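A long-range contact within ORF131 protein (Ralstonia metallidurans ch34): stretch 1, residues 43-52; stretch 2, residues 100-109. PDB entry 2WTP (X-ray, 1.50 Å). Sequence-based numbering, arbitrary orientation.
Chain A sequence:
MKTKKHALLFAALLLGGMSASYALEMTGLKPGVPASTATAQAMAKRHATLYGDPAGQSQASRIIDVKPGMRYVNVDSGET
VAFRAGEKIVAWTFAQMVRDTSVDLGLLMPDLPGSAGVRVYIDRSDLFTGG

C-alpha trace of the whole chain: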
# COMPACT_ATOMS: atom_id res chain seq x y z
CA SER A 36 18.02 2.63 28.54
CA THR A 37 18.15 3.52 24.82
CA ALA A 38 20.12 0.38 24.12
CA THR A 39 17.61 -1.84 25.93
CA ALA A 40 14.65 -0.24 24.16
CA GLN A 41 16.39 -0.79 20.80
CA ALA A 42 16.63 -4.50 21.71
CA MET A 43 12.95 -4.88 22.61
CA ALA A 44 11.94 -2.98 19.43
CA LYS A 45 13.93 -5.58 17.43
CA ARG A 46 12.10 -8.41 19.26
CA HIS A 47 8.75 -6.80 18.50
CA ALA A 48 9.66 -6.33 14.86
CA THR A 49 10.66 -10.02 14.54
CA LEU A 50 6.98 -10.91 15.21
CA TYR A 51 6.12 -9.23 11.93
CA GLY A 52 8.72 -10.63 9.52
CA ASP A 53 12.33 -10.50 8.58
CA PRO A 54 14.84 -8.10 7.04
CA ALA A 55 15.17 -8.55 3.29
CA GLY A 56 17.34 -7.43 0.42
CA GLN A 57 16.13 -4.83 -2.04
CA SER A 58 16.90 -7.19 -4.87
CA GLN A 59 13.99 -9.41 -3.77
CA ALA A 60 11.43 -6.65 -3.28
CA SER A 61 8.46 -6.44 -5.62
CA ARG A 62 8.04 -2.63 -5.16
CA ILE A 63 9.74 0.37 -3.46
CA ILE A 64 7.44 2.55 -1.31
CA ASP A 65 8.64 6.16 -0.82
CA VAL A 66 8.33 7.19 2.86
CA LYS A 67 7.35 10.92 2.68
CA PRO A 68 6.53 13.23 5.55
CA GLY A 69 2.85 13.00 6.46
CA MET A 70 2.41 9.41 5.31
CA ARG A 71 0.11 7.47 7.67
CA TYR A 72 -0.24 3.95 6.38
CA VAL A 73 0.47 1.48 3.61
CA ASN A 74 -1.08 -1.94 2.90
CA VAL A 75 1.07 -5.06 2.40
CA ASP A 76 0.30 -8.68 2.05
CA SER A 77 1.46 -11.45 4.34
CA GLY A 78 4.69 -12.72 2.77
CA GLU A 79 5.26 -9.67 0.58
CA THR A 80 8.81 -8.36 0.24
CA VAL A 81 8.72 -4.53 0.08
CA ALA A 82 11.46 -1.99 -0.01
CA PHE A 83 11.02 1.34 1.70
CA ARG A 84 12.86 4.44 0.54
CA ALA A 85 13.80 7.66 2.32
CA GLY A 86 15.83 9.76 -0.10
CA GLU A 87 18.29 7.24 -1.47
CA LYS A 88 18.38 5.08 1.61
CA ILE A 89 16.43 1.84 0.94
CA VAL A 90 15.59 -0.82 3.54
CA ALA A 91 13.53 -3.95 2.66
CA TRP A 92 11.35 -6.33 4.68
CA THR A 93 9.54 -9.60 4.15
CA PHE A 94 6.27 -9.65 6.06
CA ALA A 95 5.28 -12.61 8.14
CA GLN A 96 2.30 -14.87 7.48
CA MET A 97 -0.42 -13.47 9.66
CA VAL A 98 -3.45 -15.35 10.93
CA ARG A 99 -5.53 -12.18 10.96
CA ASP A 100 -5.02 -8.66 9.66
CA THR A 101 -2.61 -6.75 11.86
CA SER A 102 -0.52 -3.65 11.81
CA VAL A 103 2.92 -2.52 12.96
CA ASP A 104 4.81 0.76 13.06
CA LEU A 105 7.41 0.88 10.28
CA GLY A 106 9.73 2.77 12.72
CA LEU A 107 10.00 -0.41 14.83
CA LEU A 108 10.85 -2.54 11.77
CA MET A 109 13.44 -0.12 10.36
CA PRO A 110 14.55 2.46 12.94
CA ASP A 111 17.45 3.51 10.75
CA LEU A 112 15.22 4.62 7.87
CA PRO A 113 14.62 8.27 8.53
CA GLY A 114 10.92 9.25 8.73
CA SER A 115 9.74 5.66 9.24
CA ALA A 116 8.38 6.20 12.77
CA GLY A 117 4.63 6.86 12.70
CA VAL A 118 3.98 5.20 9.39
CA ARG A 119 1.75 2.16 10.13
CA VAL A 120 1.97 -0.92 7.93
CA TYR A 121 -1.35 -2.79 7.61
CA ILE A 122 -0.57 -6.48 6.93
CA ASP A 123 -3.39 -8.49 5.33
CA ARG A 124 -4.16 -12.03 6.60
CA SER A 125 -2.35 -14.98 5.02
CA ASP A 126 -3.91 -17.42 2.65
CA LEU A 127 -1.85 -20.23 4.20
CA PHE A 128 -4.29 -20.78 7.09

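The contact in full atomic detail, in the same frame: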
# COMPACT_ATOMS: atom_id res chain seq x y z
N MET A 43 14.31 -4.43 22.57
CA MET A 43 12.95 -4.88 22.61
C MET A 43 12.20 -4.51 21.31
O MET A 43 11.19 -5.15 20.99
CB MET A 43 12.20 -4.37 23.85
CG MET A 43 12.64 -5.07 25.18
SD MET A 43 12.23 -6.87 25.35
CE MET A 43 13.86 -7.61 25.09
N ALA A 44 12.56 -3.37 20.70
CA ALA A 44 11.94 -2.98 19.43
C ALA A 44 12.31 -4.06 18.42
O ALA A 44 11.47 -4.38 17.59
CB ALA A 44 12.41 -1.63 18.92
N LYS A 45 13.54 -4.57 18.46
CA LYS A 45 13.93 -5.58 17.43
C LYS A 45 13.15 -6.86 17.73
O LYS A 45 12.71 -7.52 16.80
CB LYS A 45 15.46 -5.80 17.46
CG LYS A 45 15.91 -6.92 16.53
CD LYS A 45 17.39 -7.19 16.87
CE LYS A 45 18.03 -8.25 15.98
NZ LYS A 45 17.36 -9.58 16.19
N ARG A 46 12.92 -7.25 19.00
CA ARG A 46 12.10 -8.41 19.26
C ARG A 46 10.68 -8.25 18.72
O ARG A 46 10.10 -9.13 18.08
CB ARG A 46 11.89 -8.76 20.79
CG ARG A 46 12.92 -9.57 21.42
CD ARG A 46 12.51 -9.93 22.90
NE ARG A 46 11.40 -10.84 22.94
CZ ARG A 46 11.46 -12.16 22.70
NH1 ARG A 46 12.59 -12.83 22.37
NH2 ARG A 46 10.28 -12.83 22.67
N HIS A 47 10.08 -7.06 18.99
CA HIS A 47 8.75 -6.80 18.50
C HIS A 47 8.70 -6.90 16.98
O HIS A 47 7.80 -7.51 16.42
CB HIS A 47 8.30 -5.36 18.95
CG HIS A 47 6.90 -4.97 18.53
ND1 HIS A 47 5.77 -5.45 19.15
CD2 HIS A 47 6.46 -4.11 17.58
CE1 HIS A 47 4.69 -4.92 18.59
NE2 HIS A 47 5.08 -4.07 17.66
N ALA A 48 9.68 -6.24 16.33
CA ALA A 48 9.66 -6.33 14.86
C ALA A 48 9.75 -7.77 14.36
O ALA A 48 9.13 -8.01 13.27
CB ALA A 48 10.93 -5.49 14.32
N THR A 49 10.51 -8.65 15.00
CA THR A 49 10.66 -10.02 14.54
C THR A 49 9.31 -10.73 14.53
O THR A 49 9.16 -11.69 13.71
CB THR A 49 11.68 -10.68 15.49
OG1 THR A 49 12.92 -9.94 15.30
CG2 THR A 49 11.95 -12.16 15.14
N LEU A 50 8.31 -10.30 15.30
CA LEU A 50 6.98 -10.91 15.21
C LEU A 50 6.29 -10.59 13.94
O LEU A 50 5.27 -11.22 13.64
CB LEU A 50 6.10 -10.43 16.37
CG LEU A 50 6.71 -10.88 17.70
CD1 LEU A 50 5.87 -10.14 18.84
CD2 LEU A 50 6.75 -12.40 17.90
N TYR A 51 6.79 -9.67 13.14
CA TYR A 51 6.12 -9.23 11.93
C TYR A 51 6.81 -9.54 10.66
O TYR A 51 6.45 -9.09 9.54
CB TYR A 51 5.83 -7.67 12.05
CG TYR A 51 4.79 -7.38 13.11
CD1 TYR A 51 3.43 -7.42 12.81
CD2 TYR A 51 5.17 -7.12 14.42
CE1 TYR A 51 2.43 -7.15 13.76
CE2 TYR A 51 4.16 -6.89 15.40
CZ TYR A 51 2.82 -6.93 15.04
OH TYR A 51 1.79 -6.71 16.01
N GLY A 52 7.95 -10.26 10.76
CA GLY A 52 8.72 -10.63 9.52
C GLY A 52 10.17 -10.51 9.74
O GLY A 52 10.71 -10.58 10.82
N ASP A 100 -5.61 -9.97 9.99
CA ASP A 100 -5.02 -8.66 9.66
C ASP A 100 -4.40 -8.01 10.89
O ASP A 100 -4.97 -8.15 12.05
CB ASP A 100 -6.09 -7.67 9.18
CG ASP A 100 -6.74 -8.06 7.90
OD1 ASP A 100 -6.49 -9.11 7.25
OD2 ASP A 100 -7.52 -7.24 7.37
N THR A 101 -3.24 -7.38 10.72
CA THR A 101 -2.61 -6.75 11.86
C THR A 101 -1.78 -5.59 11.37
O THR A 101 -1.48 -5.51 10.17
CB THR A 101 -1.79 -7.82 12.59
OG1 THR A 101 -1.24 -7.32 13.80
CG2 THR A 101 -0.56 -8.26 11.78
N SER A 102 -1.40 -4.69 12.21
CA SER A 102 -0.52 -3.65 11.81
C SER A 102 0.70 -3.48 12.70
O SER A 102 0.73 -3.98 13.86
CB SER A 102 -1.26 -2.30 11.76
OG SER A 102 -1.54 -1.76 13.07
N VAL A 103 1.73 -2.81 12.16
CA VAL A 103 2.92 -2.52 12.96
C VAL A 103 3.49 -1.19 12.57
O VAL A 103 3.37 -0.81 11.38
CB VAL A 103 3.96 -3.71 12.82
CG1 VAL A 103 4.44 -3.87 11.38
CG2 VAL A 103 5.15 -3.48 13.79
N ASP A 104 4.17 -0.50 13.49
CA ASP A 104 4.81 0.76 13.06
C ASP A 104 6.05 0.50 12.27
O ASP A 104 6.93 -0.23 12.77
CB ASP A 104 5.14 1.62 14.31
CG ASP A 104 5.40 3.11 13.90
OD1 ASP A 104 6.43 3.40 13.31
OD2 ASP A 104 4.53 3.95 14.10
N LEU A 105 6.23 1.15 11.11
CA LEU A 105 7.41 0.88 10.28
C LEU A 105 8.65 1.30 11.07
O LEU A 105 9.75 0.80 10.80
CB LEU A 105 7.26 1.74 9.02
CG LEU A 105 8.32 1.49 7.91
CD1 LEU A 105 8.23 0.07 7.37
CD2 LEU A 105 8.20 2.60 6.79
N GLY A 106 8.56 2.29 11.95
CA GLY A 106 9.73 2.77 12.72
C GLY A 106 10.29 1.72 13.68
O GLY A 106 11.42 1.90 14.15
N LEU A 107 9.51 0.70 13.99
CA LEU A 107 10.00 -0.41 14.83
C LEU A 107 10.65 -1.47 13.96
O LEU A 107 11.60 -2.12 14.38
CB LEU A 107 8.85 -1.04 15.65
CG LEU A 107 8.30 0.07 16.53
CD1 LEU A 107 7.15 -0.54 17.40
CD2 LEU A 107 9.36 0.66 17.53
N LEU A 108 10.18 -1.65 12.73
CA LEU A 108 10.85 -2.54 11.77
C LEU A 108 12.17 -2.01 11.29
O LEU A 108 13.14 -2.77 11.07
CB LEU A 108 9.97 -2.79 10.52
CG LEU A 108 8.55 -3.30 10.81
CD1 LEU A 108 7.91 -3.64 9.50
CD2 LEU A 108 8.46 -4.42 11.86
N MET A 109 12.24 -0.71 11.01
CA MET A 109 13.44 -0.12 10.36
C MET A 109 13.78 1.26 10.98
O MET A 109 13.52 2.33 10.40
CB MET A 109 13.34 -0.11 8.86
CG MET A 109 12.09 0.38 8.32
SD MET A 109 12.01 -0.08 6.49
CE MET A 109 11.77 -1.83 6.35
O HOH W 1 -0.23 -5.41 15.57

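No direct hydrogen bond joins the two stretches; apolar packing does most of the work, and a water ties the polar end. The contact buries 410 Å² summed over both sides, with Tyr51 (91 Å²) and Leu107 (73 Å²) covered most; Ala48, Val103 and Leu108 are buried in the structure as a whole. Ala44, His47, Ala48 and Tyr51 all send their CA-to-CB bonds toward stretch 2. Where the backbones come closest, the small residues sit: Ala48 CB lies 3.4 Å from Leu107 O and 3.6 Å from Leu108 CD2, while Ala44 CB reaches Leu107 CD2 at 4.1 Å.

Farther along, where the CA separation widens to 7.5 Å between Tyr51 and Val103, an aromatic ring fills the gap. The m chi1 of Tyr51 (-68°), with chi2 at -86°, lays the ring against Val103, whose CB stands 3.7 Å from the ring centroid, 8° off the normal, a CH-pi contact. Beta branching suits this place, since Val103 CG2 also meets Tyr51 CD2 at 3.7 Å. The hydroxyl of Tyr51 lies 2.4 Å (OH) from water 1; that water donates to Ser102 O at 2.4 Å and is hydrogen-bonded to Thr101 OG1 at 2.8 Å.

His47, t at chi1, brings CD2 to 3.6 Å from Leu107 CD1. Leu108 starts away, yet its m,t rotamer returns CD2 to Ala48 and Tyr51.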